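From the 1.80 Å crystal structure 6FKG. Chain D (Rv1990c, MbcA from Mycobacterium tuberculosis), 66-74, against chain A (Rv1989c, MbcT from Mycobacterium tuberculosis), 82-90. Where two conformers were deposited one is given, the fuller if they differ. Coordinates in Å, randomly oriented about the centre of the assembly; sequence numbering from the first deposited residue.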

# COMPACT_ATOMS: atom_id res chain seq x y z
N ALA D 66 19.79 31.53 -0.91
CA ALA D 66 20.61 32.73 -1.10
C ALA D 66 20.19 33.87 -0.18
O ALA D 66 20.96 34.80 0.05
CB ALA D 66 20.55 33.18 -2.55
N GLU D 67 18.98 33.80 0.35
CA GLU D 67 18.49 34.81 1.29
C GLU D 67 19.18 34.69 2.65
O GLU D 67 19.30 35.68 3.36
CB GLU D 67 16.96 34.71 1.47
CG GLU D 67 16.40 35.76 2.44
CD GLU D 67 14.87 35.72 2.61
OE1 GLU D 67 14.25 34.69 2.31
OE2 GLU D 67 14.31 36.73 3.08
N VAL D 68 19.62 33.49 3.02
CA VAL D 68 20.09 33.25 4.38
C VAL D 68 21.58 32.94 4.51
O VAL D 68 22.14 33.00 5.60
CB VAL D 68 19.28 32.11 5.06
CG1 VAL D 68 17.85 32.55 5.27
CG2 VAL D 68 19.35 30.83 4.25
N LEU D 69 22.23 32.60 3.39
CA LEU D 69 23.68 32.34 3.41
C LEU D 69 24.37 32.89 2.17
O LEU D 69 23.79 32.90 1.09
CB LEU D 69 23.95 30.84 3.52
CG LEU D 69 23.62 30.16 4.85
CD1 LEU D 69 23.69 28.64 4.69
CD2 LEU D 69 24.59 30.64 5.92
N PRO D 70 25.63 33.33 2.32
CA PRO D 70 26.41 33.73 1.14
C PRO D 70 26.77 32.50 0.30
O PRO D 70 26.68 31.39 0.81
CB PRO D 70 27.65 34.38 1.75
CG PRO D 70 27.77 33.77 3.09
CD PRO D 70 26.38 33.54 3.57
N ARG D 71 27.17 32.71 -0.95
CA ARG D 71 27.36 31.62 -1.91
C ARG D 71 28.21 30.44 -1.38
O ARG D 71 27.77 29.29 -1.42
CB ARG D 71 28.00 32.17 -3.18
CG ARG D 71 28.31 31.14 -4.25
CD ARG D 71 29.46 31.63 -5.10
NE ARG D 71 29.38 31.17 -6.48
CZ ARG D 71 28.51 31.64 -7.37
NH1 ARG D 71 27.64 32.59 -7.03
NH2 ARG D 71 28.51 31.17 -8.61
N ASP D 72 29.41 30.74 -0.89
CA ASP D 72 30.33 29.70 -0.40
C ASP D 72 29.67 28.82 0.65
O ASP D 72 29.69 27.60 0.55
CB ASP D 72 31.58 30.32 0.22
CG ASP D 72 32.56 30.84 -0.80
OD1 ASP D 72 32.28 30.77 -2.03
OD2 ASP D 72 33.61 31.34 -0.35
N GLN D 73 29.08 29.46 1.65
CA GLN D 73 28.46 28.76 2.76
C GLN D 73 27.15 28.08 2.33
O GLN D 73 26.77 27.04 2.87
CB GLN D 73 28.21 29.72 3.91
CG GLN D 73 29.48 30.08 4.70
CD GLN D 73 30.50 30.84 3.86
OE1 GLN D 73 30.13 31.73 3.09
NE2 GLN D 73 31.78 30.49 4.00
N ALA D 74 26.46 28.68 1.37
CA ALA D 74 25.23 28.08 0.84
C ALA D 74 25.55 26.77 0.12
O ALA D 74 24.86 25.75 0.29
CB ALA D 74 24.53 29.05 -0.09
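Chain A (82-90) EKMLEAAYR

Chain A meets this part of chain D where a helix gives out. Residues 82-84 form the last of that helix, A:Leu85 is the first to leave helical phi/psi, a type I turn runs from A:Met84 to A:Ala87, and strand begins at A:Tyr89. Two backbone hydrogen bonds hold the bend, from A:Glu86 N to A:Lys83 O and from A:Ala87 N to A:Met84 O, both 3.1 Å. In chain D a helix begins at D:Arg71, with D:Leu69 and D:Pro70 leading into it. The chains run in broadly opposing order: early residues of chain D face the A:Ala87-A:Tyr89 end, and later ones face A:Lys83. The nearest pair of CA atoms is D:Leu69 CA and A:Ala87 CA, 5.3 Å apart, and the methyl of A:Ala87 points toward chain D here, its CB 3.8 Å from D:Leu69 N.

D:Ala66 stays clear of chain A. D:Glu67 turns its CA-to-CB bond away and contributes backbone instead: its carbonyl lies 4.0 Å from A:Ala87 CB, measured from D:Glu67 O, and accepts from a water at 2.8 Å. The same water donates to A:Ala88 O at 2.7 Å, so two carbonyls that could not bond to each other are joined through a shared donor.

The one direct hydrogen bond follows at D:Val68. A:Tyr89 OH donates to D:Val68 O at 2.6 Å, with the acceptor at the ring edge, near its plane. The tyrosine's CA-to-CB bond points sideways, yet chi1 of -72° and the length of the side chain bring its end to chain D. The hydroxyl also lies 3.3 Å from the valine side chain, A:Tyr89 OH to D:Val68 CB, so polar and apolar packing meet at one buried residue. A:Ala87 CB adds a contact of 3.7 Å to D:Val68 C.

D:Leu69 starts its side chain away from chain A, but the end comes back: D:Leu69 CD2 reaches A:Met84 CG at 3.8 Å.

D:Pro70 occupies the N-cap position of the following helix, whose first turn is marked by the bond from D:Ala74 N to D:Pro70 O at 2.8 Å. Its CA-to-CB bond points toward chain A, and its ring rests on the turn: D:Pro70 CG is 3.2 Å from A:Lys83 O and 3.9 Å from A:Glu86 CB, while D:Pro70 CD is 4.2 Å from A:Ala87 CB. A compact ring thus covers the end of the partner helix without asking for a hydrogen bond.

D:Arg71 makes no contact. D:Asp72 joins through water alone: one water donates to D:Asp72 OD2 and accepts from A:Lys83 NZ and D:Gln73 NE2, each at 3.1 Å. D:Gln73 also packs directly, NE2 to A:Lys83 CD at 3.2 Å, and its OE1 shares another water with A:Glu86 OE1, at 2.8 and 2.9 Å respectively. D:Ala74 is out of reach. The design rule is an apolar middle, one tyrosine anchor and water-linked polar margins.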

# COMPACT_ATOMS: atom_id res chain seq x y z
N GLU A 82 30.03 35.30 11.60
CA GLU A 82 30.60 36.33 10.74
C GLU A 82 30.35 36.06 9.26
O GLU A 82 30.08 36.98 8.48
CB GLU A 82 32.09 36.50 11.00
CG GLU A 82 32.42 37.27 12.27
CD GLU A 82 32.53 36.39 13.50
OE1 GLU A 82 32.19 35.19 13.42
OE2 GLU A 82 32.96 36.91 14.56
N LYS A 83 30.44 34.79 8.87
CA LYS A 83 30.22 34.42 7.47
C LYS A 83 28.74 34.41 7.14
O LYS A 83 28.34 34.84 6.06
CB LYS A 83 30.85 33.06 7.17
CG LYS A 83 32.38 33.14 7.03
CD LYS A 83 33.00 31.82 6.61
CE LYS A 83 34.52 31.92 6.55
NZ LYS A 83 34.96 32.76 5.39
N MET A 84 27.92 33.90 8.06
CA MET A 84 26.47 33.87 7.83
C MET A 84 25.92 35.28 7.62
O MET A 84 25.05 35.51 6.77
CB MET A 84 25.76 33.19 9.00
CG MET A 84 24.26 33.08 8.82
SD MET A 84 23.48 32.24 10.20
CE MET A 84 23.17 33.62 11.28
N LEU A 85 26.46 36.23 8.38
CA LEU A 85 26.00 37.61 8.34
C LEU A 85 26.56 38.40 7.15
O LEU A 85 26.38 39.62 7.07
CB LEU A 85 26.35 38.31 9.65
CG LEU A 85 25.63 37.77 10.88
CD1 LEU A 85 26.17 38.44 12.12
CD2 LEU A 85 24.13 38.03 10.75
N GLU A 86 27.23 37.71 6.24
CA GLU A 86 27.53 38.27 4.93
C GLU A 86 26.25 38.33 4.11
O GLU A 86 26.11 39.16 3.21
CB GLU A 86 28.59 37.46 4.19
CG GLU A 86 29.93 37.38 4.94
CD GLU A 86 31.03 36.75 4.10
OE1 GLU A 86 30.80 36.53 2.89
OE2 GLU A 86 32.12 36.47 4.65
N ALA A 87 25.30 37.45 4.41
CA ALA A 87 23.95 37.58 3.85
C ALA A 87 23.23 38.64 4.69
O ALA A 87 23.56 38.83 5.85
CB ALA A 87 23.20 36.25 3.87
N ALA A 88 22.27 39.33 4.09
CA ALA A 88 21.65 40.48 4.74
C ALA A 88 20.68 40.08 5.84
O ALA A 88 19.60 39.56 5.58
CB ALA A 88 20.93 41.34 3.71
N TYR A 89 21.08 40.33 7.08
CA TYR A 89 20.20 40.14 8.23
C TYR A 89 20.00 41.48 8.93
O TYR A 89 20.80 42.41 8.78
CB TYR A 89 20.76 39.13 9.22
CG TYR A 89 20.74 37.68 8.78
CD1 TYR A 89 21.76 37.15 8.00
CD2 TYR A 89 19.71 36.83 9.18
CE1 TYR A 89 21.75 35.83 7.60
CE2 TYR A 89 19.69 35.51 8.80
CZ TYR A 89 20.72 35.01 8.01
OH TYR A 89 20.69 33.70 7.62
N ARG A 90 18.95 41.55 9.72
CA ARG A 90 18.66 42.74 10.51
C ARG A 90 18.36 42.35 11.95
O ARG A 90 17.78 41.29 12.21
CB ARG A 90 17.48 43.53 9.91
CG ARG A 90 17.85 44.47 8.76
CD ARG A 90 16.92 45.70 8.68
NE ARG A 90 17.63 46.90 8.24
CZ ARG A 90 17.22 48.15 8.47
NH1 ARG A 90 17.93 49.17 8.03
NH2 ARG A 90 16.10 48.38 9.13
O HOH W 1 33.76 32.45 2.59
O HOH W 2 31.46 33.85 1.92
O HOH W 3 18.41 38.30 3.53